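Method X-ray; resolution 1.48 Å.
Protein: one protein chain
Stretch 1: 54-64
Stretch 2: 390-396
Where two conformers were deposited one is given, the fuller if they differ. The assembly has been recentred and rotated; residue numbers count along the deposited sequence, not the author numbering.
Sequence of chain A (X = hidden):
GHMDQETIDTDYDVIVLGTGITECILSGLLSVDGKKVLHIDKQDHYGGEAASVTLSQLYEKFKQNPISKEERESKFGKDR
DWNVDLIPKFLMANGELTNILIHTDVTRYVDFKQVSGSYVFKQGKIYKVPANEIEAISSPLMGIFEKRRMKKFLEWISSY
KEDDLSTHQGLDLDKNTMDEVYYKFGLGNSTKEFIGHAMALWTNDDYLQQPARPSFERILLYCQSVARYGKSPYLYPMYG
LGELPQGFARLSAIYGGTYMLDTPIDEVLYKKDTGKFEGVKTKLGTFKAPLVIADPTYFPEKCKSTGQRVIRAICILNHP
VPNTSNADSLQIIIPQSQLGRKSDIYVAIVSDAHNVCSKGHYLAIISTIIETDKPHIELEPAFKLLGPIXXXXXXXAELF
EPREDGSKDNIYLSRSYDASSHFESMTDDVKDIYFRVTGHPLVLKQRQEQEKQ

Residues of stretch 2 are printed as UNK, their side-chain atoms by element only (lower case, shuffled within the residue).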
ATOM      1  N   THR A  54       9.185  10.737   1.616  1.00 13.91           N
ATOM      2  CA  THR A  54       9.131  12.148   1.298  1.00 15.48           C
ATOM      3  C   THR A  54      10.315  12.588   0.433  1.00 15.18           C
ATOM      4  O   THR A  54      11.279  11.852   0.240  1.00 15.39           O
ATOM      5  CB  THR A  54       9.165  13.020   2.578  1.00 15.86           C
ATOM      6  OG1 THR A  54      10.427  12.816   3.256  1.00 18.75           O
ATOM      7  CG2 THR A  54       7.985  12.714   3.469  1.00 18.32           C
ATOM      8  N   LEU A  55      10.228  13.815  -0.088  1.00 16.28           N
ATOM      9  CA  LEU A  55      11.300  14.356  -0.880  1.00 17.39           C
ATOM     10  C   LEU A  55      12.565  14.563  -0.054  1.00 17.41           C
ATOM     11  O   LEU A  55      13.648  14.185  -0.484  1.00 17.90           O
ATOM     12  CB  LEU A  55      10.834  15.607  -1.629  1.00 17.54           C
ATOM     13  CG  LEU A  55      11.737  16.187  -2.702  1.00 19.52           C
ATOM     14  CD1 LEU A  55      12.203  15.137  -3.744  1.00 19.57           C
ATOM     15  CD2 LEU A  55      10.916  17.228  -3.386  1.00 20.27           C
ATOM     16  N   SER A  56      12.421  15.087   1.158  1.00 18.40           N
ATOM     17  CA  SER A  56      13.621  15.210   2.014  1.00 19.33           C
ATOM     18  C   SER A  56      14.300  13.854   2.239  1.00 19.60           C
ATOM     19  O   SER A  56      15.546  13.745   2.156  1.00 20.76           O
ATOM     20  CB  SER A  56      13.348  15.976   3.319  1.00 20.26           C
ATOM     21  OG  SER A  56      12.384  15.289   4.088  1.00 23.27           O
ATOM     22  N   GLN A  57      13.494  12.800   2.459  1.00 18.93           N
ATOM     23  CA  GLN A  57      14.051  11.451   2.576  1.00 19.43           C
ATOM     24  C   GLN A  57      14.722  10.924   1.323  1.00 18.44           C
ATOM     25  O   GLN A  57      15.702  10.178   1.365  1.00 18.19           O
ATOM     26  CB  GLN A  57      12.985  10.459   3.051  1.00 20.34           C
ATOM     27  CG  GLN A  57      13.024  10.282   4.515  1.00 24.60           C
ATOM     28  CD  GLN A  57      14.440   9.899   5.011  1.00 29.13           C
ATOM     29  OE1 GLN A  57      15.073   8.942   4.511  1.00 33.57           O
ATOM     30  NE2 GLN A  57      14.952  10.674   5.971  1.00 31.16           N
ATOM     31  N   LEU A  58      14.176  11.310   0.172  1.00 17.32           N
ATOM     32  CA  LEU A  58      14.804  10.960  -1.063  1.00 18.43           C
ATOM     33  C   LEU A  58      16.229  11.561  -1.156  1.00 17.94           C
ATOM     34  O   LEU A  58      17.154  10.903  -1.647  1.00 18.37           O
ATOM     35  CB  LEU A  58      13.904  11.425  -2.212  1.00 19.29           C
ATOM     36  CG  LEU A  58      13.689  10.541  -3.407  1.00 19.21           C
ATOM     37  CD1 LEU A  58      13.268   9.113  -3.074  1.00 13.92           C
ATOM     38  CD2 LEU A  58      12.701  11.224  -4.315  1.00 18.99           C
ATOM     39  N   TYR A  59      16.390  12.830  -0.743  1.00 18.38           N
ATOM     40  CA  TYR A  59      17.723  13.456  -0.748  1.00 19.02           C
ATOM     41  C   TYR A  59      18.654  12.777   0.230  1.00 19.36           C
ATOM     42  O   TYR A  59      19.818  12.522  -0.066  1.00 19.83           O
ATOM     43  CB  TYR A  59      17.619  14.959  -0.441  1.00 19.04           C
ATOM     44  CG  TYR A  59      17.297  15.805  -1.659  1.00 18.41           C
ATOM     45  CD1 TYR A  59      18.325  16.303  -2.479  1.00 18.24           C
ATOM     46  CD2 TYR A  59      15.970  16.070  -2.027  1.00 18.08           C
ATOM     47  CE1 TYR A  59      18.024  17.061  -3.623  1.00 18.20           C
ATOM     48  CE2 TYR A  59      15.663  16.820  -3.164  1.00 18.86           C
ATOM     49  CZ  TYR A  59      16.705  17.326  -3.947  1.00 17.88           C
ATOM     50  OH  TYR A  59      16.393  18.051  -5.068  1.00 20.00           O
ATOM     51  N   GLU A  60      18.120  12.464   1.411  1.00 19.93           N
ATOM     52  CA  GLU A  60      18.931  11.796   2.436  1.00 20.88           C
ATOM     53  C   GLU A  60      19.450  10.451   1.957  1.00 20.45           C
ATOM     54  O   GLU A  60      20.603  10.088   2.197  1.00 21.21           O
ATOM     55  CB  GLU A  60      18.129  11.608   3.734  1.00 21.63           C
ATOM     56  CG  GLU A  60      17.875  12.896   4.484  1.00 26.82           C
ATOM     57  CD  GLU A  60      19.161  13.643   4.911  1.00 30.99           C
ATOM     58  OE1 GLU A  60      20.153  12.992   5.336  1.00 31.89           O
ATOM     59  OE2 GLU A  60      19.155  14.897   4.811  1.00 34.17           O
ATOM     60  N   LYS A  61      18.606   9.727   1.231  1.00 19.72           N
ATOM     61  CA  LYS A  61      18.931   8.398   0.779  1.00 20.48           C
ATOM     62  C   LYS A  61      19.854   8.350  -0.443  1.00 19.79           C
ATOM     63  O   LYS A  61      20.697   7.441  -0.551  1.00 20.87           O
ATOM     64  CB  LYS A  61      17.618   7.680   0.453  1.00 21.29           C
ATOM     65  CG  LYS A  61      17.609   6.223   0.697  1.00 26.28           C
ATOM     66  CD  LYS A  61      16.145   5.716   0.735  1.00 28.47           C
ATOM     67  CE  LYS A  61      16.111   4.230   1.063  1.00 32.73           C
ATOM     68  NZ  LYS A  61      16.830   3.466  -0.014  1.00 35.68           N
ATOM     69  N   PHE A  62      19.674   9.279  -1.396  1.00 17.75           N
ATOM     70  CA  PHE A  62      20.294   9.092  -2.713  1.00 17.90           C
ATOM     71  C   PHE A  62      21.263  10.193  -3.144  1.00 18.52           C
ATOM     72  O   PHE A  62      21.859  10.080  -4.227  1.00 18.86           O
ATOM     73  CB  PHE A  62      19.224   8.916  -3.800  1.00 17.82           C
ATOM     74  CG  PHE A  62      18.356   7.709  -3.618  1.00 15.80           C
ATOM     75  CD1 PHE A  62      18.855   6.421  -3.838  1.00 17.64           C
ATOM     76  CD2 PHE A  62      17.028   7.859  -3.270  1.00 14.52           C
ATOM     77  CE1 PHE A  62      18.049   5.291  -3.664  1.00 18.90           C
ATOM     78  CE2 PHE A  62      16.197   6.726  -3.095  1.00 14.99           C
ATOM     79  CZ  PHE A  62      16.705   5.450  -3.319  1.00 16.70           C
ATOM     80  N   LYS A  63      21.389  11.236  -2.317  1.00 17.83           N
ATOM     81  CA  LYS A  63      22.261  12.398  -2.624  1.00 19.53           C
ATOM     82  C   LYS A  63      23.375  12.566  -1.608  1.00 21.57           C
ATOM     83  O   LYS A  63      23.275  12.116  -0.459  1.00 22.50           O
ATOM     84  CB  LYS A  63      21.442  13.676  -2.722  1.00 18.99           C
ATOM     85  CG  LYS A  63      20.446  13.651  -3.864  1.00 17.53           C
ATOM     86  CD  LYS A  63      21.108  13.830  -5.230  1.00 15.30           C
ATOM     87  CE  LYS A  63      20.084  13.774  -6.355  1.00 15.41           C
ATOM     88  NZ  LYS A  63      20.762  13.997  -7.663  1.00 16.09           N
ATOM     89  N   GLN A  64      24.455  13.208  -2.039  1.00 23.36           N
ATOM     90  CA  GLN A  64      25.604  13.399  -1.153  1.00 26.56           C
ATOM     91  C   GLN A  64      25.398  14.589  -0.196  1.00 26.15           C
ATOM     92  O   GLN A  64      25.695  14.486   1.002  1.00 27.48           O
ATOM     93  CB  GLN A  64      26.871  13.575  -1.991  0.40 25.78           C
ATOM     94  CG  GLN A  64      27.300  12.323  -2.762  0.40 27.36           C
ATOM     95  CD  GLN A  64      28.367  12.604  -3.815  0.40 26.73           C
ATOM     96  OE1 GLN A  64      28.505  13.737  -4.294  0.40 31.18           O
ATOM     97  NE2 GLN A  64      29.126  11.571  -4.186  0.40 29.65           N
ATOM     98  N   UNK A 390      14.158  17.157 -14.049  1.00 13.37           N
ATOM     99  CA  UNK A 390      14.526  18.112 -13.002  1.00 14.75           C
ATOM    100  C   UNK A 390      15.557  17.550 -12.050  1.00 14.33           C
ATOM    101  O   UNK A 390      16.522  18.233 -11.694  1.00 17.27           O
ATOM    102  c   UNK A 390      12.344  20.442 -10.881  0.50 20.16           C
ATOM    103  c   UNK A 390      13.571  19.629 -11.199  0.50 16.80           C
ATOM    104  c   UNK A 390      13.297  18.571 -12.235  0.50 15.76           C
ATOM    105  o   UNK A 390      11.225  19.890 -10.985  0.50 20.23           O
ATOM    106  o   UNK A 390      12.486  21.634 -10.527  0.50 22.11           O
ATOM    107  N   UNK A 391      15.302  16.320 -11.592  1.00 13.72           N
ATOM    108  CA  UNK A 391      16.228  15.640 -10.671  1.00 14.05           C
ATOM    109  C   UNK A 391      16.118  14.151 -10.879  1.00 13.78           C
ATOM    110  O   UNK A 391      15.057  13.630 -11.248  1.00 13.09           O
ATOM    111  c   UNK A 391      18.215  16.246  -8.466  0.50 16.74           C
ATOM    112  o   UNK A 391      18.490  17.336  -7.930  0.50 20.05           O
ATOM    113  c   UNK A 391      16.858  15.664  -8.174  0.50 14.76           C
ATOM    114  o   UNK A 391      18.981  15.632  -9.255  0.50 16.44           O
ATOM    115  c   UNK A 391      15.846  16.002  -9.236  0.50 14.34           C
ATOM    116  N   UNK A 392      17.227  13.480 -10.631  1.00 12.86           N
ATOM    117  CA  UNK A 392      17.301  12.019 -10.689  1.00 13.66           C
ATOM    118  C   UNK A 392      17.810  11.529  -9.330  1.00 13.47           C
ATOM    119  O   UNK A 392      18.785  12.106  -8.778  1.00 14.09           O
ATOM    120  c   UNK A 392      18.898  11.576 -15.470  1.00 22.64           C
ATOM    121  c   UNK A 392      19.183  11.331 -14.010  1.00 20.66           C
ATOM    122  c   UNK A 392      18.339  11.579 -11.728  1.00 15.24           C
ATOM    123  n   UNK A 392      20.148  11.429 -16.295  1.00 24.28           N
ATOM    124  c   UNK A 392      18.025  11.837 -13.161  1.00 18.42           C
ATOM    125  N   UNK A 393      17.202  10.456  -8.825  1.00 11.58           N
ATOM    126  CA  UNK A 393      17.676   9.784  -7.610  1.00 12.15           C
ATOM    127  C   UNK A 393      17.917   8.324  -7.962  1.00 13.44           C
ATOM    128  O   UNK A 393      16.966   7.592  -8.269  1.00 13.70           O
ATOM    129  c   UNK A 393      16.570  13.426  -4.894  1.00 12.86           C
ATOM    130  c   UNK A 393      14.936  13.337  -6.634  1.00 13.86           C
ATOM    131  c   UNK A 393      16.270  11.351  -6.192  1.00 12.16           C
ATOM    132  c   UNK A 393      15.596  14.031  -5.626  1.00 13.30           C
ATOM    133  c   UNK A 393      15.274  11.997  -6.926  1.00 12.51           C
ATOM    134  c   UNK A 393      16.918  12.070  -5.174  1.00 12.89           C
ATOM    135  c   UNK A 393      16.646   9.918  -6.500  1.00 12.12           C
ATOM    136  N   UNK A 394      19.181   7.911  -7.943  1.00 13.66           N
ATOM    137  CA  UNK A 394      19.551   6.627  -8.508  1.00 15.82           C
ATOM    138  C   UNK A 394      19.920   5.664  -7.402  1.00 15.11           C
ATOM    139  O   UNK A 394      20.696   6.006  -6.502  1.00 16.35           O
ATOM    140  c   UNK A 394      20.731   6.331 -12.561  1.00 21.85           C
ATOM    141  c   UNK A 394      20.906   7.935 -10.340  1.00 21.71           C
ATOM    142  s   UNK A 394      19.815   7.569 -11.680  1.00 27.13           S
ATOM    143  c   UNK A 394      20.805   6.747  -9.385  1.00 17.22           C
ATOM    144  N   UNK A 395      19.384   4.457  -7.508  1.00 15.71           N
ATOM    145  CA  UNK A 395      19.664   3.401  -6.529  1.00 16.78           C
ATOM    146  C   UNK A 395      19.831   2.087  -7.257  1.00 16.77           C
ATOM    147  O   UNK A 395      19.267   1.874  -8.353  1.00 16.63           O
ATOM    148  N   UNK A 396      20.615   1.199  -6.652  1.00 16.84           N
ATOM    149  CA  UNK A 396      20.785  -0.164  -7.174  1.00 17.13           C
ATOM    150  C   UNK A 396      20.504  -1.135  -6.030  1.00 18.11           C
ATOM    151  O   UNK A 396      20.995  -0.939  -4.919  1.00 19.52           O
ATOM    152  c   UNK A 396      22.203  -0.370  -7.757  1.00 17.15           C
ATOM    153  c   UNK A 396      22.383   0.601  -8.948  1.00 17.58           C
ATOM    154  c   UNK A 396      22.404  -1.833  -8.129  1.00 17.95           C
ATOM    155  c   UNK A 396      23.806   0.586  -9.547  1.00 20.15           C
TER
HETATM  156  O   HOH W   1      18.366  19.579  -6.044  1.00 26.08           O
HETATM  157  O   HOH W   2      21.253   9.789  -6.952  1.00 19.06           O

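Position 390 carries five side-chain atoms, three carbons in a row with two oxygens on the last. This carboxylate on a three-carbon chain is a glutamate, Glu390, and its side chain is out of reach of stretch 1.

Position 391 has the same inventory, three carbons and a terminal pair of oxygens, but its CA-to-CB bond points toward the helix. One oxygen lies 2.9 Å from Lys63 NZ, and the other is joined to Tyr59 OH through water 1. The residue is Glu391. Its OE2 forms a salt bridge with Lys63 NZ and also accepts from the backbone N of position 392 at 3.1 Å. Water 1 lies 2.7 Å from Tyr59 OH and donates to Glu391 OE1 over 2.9 Å.

At position 392 an unbranched run of four carbons ends in nitrogen, and the CA-to-CB bond points away from stretch 1: Lys392. What it offers stretch 1 is its backbone carbonyl, since Lys63 NZ donates to Lys392 O at 3.0 Å.

Position 393 shows one carbon followed by a six-carbon ring without a hetero atom, packed among Leu55, Leu58, Tyr59, Phe62 and Lys63. It is Phe393. Leu58 CD2 sits over one face of the ring, 3.9 Å from its centroid, in a CH-pi contact. The ring edge is directed at the face of Tyr59, with planes at 85° and Tyr59 CE2 3.7 Å from Phe393 CZ. Leu55 CD1 approaches the same CZ of Phe393 at 4.0 Å, and Phe62 CD2 packs on Phe393 CB at 3.8 Å.

Position 394 has two carbons, a sulfur and a last carbon, unbranched, and its CA-to-CB bond points away: Met394. Only its backbone matters here. Phe62 CD1 lies 3.3 Å from Met394 O, while water 2 donates to Phe62 O and accepts from Met394 N, at 2.8 and 3.0 Å.

Position 395 has no side-chain atoms and is Gly395. Phe62 CE1 rests 3.8 Å from Gly395 CA; an ideal CB here would stand 2.7 Å from Phe62 CE1, a clash.

Position 396 has four carbons, forked at the first, with one arm two carbons long. This is Ile396; its CA-to-CB bond points away, and it makes no contact with stretch 1.

The contact thus centres on Phe393, which has the largest area covered by the other stretch and fills a pocket formed by the helix and Lys63. Just beyond the helix, the Lys63 ammonium binds both Glu391 and the strand backbone, tying down one end of the contact. Toward the other, Phe62 lies close against Gly395. One water at each side of Phe393 along the strand, water 1 at Glu391 and water 2 at Met394, links polar groups of the two stretches.

Stretch 2 390-396: EEKFMGI
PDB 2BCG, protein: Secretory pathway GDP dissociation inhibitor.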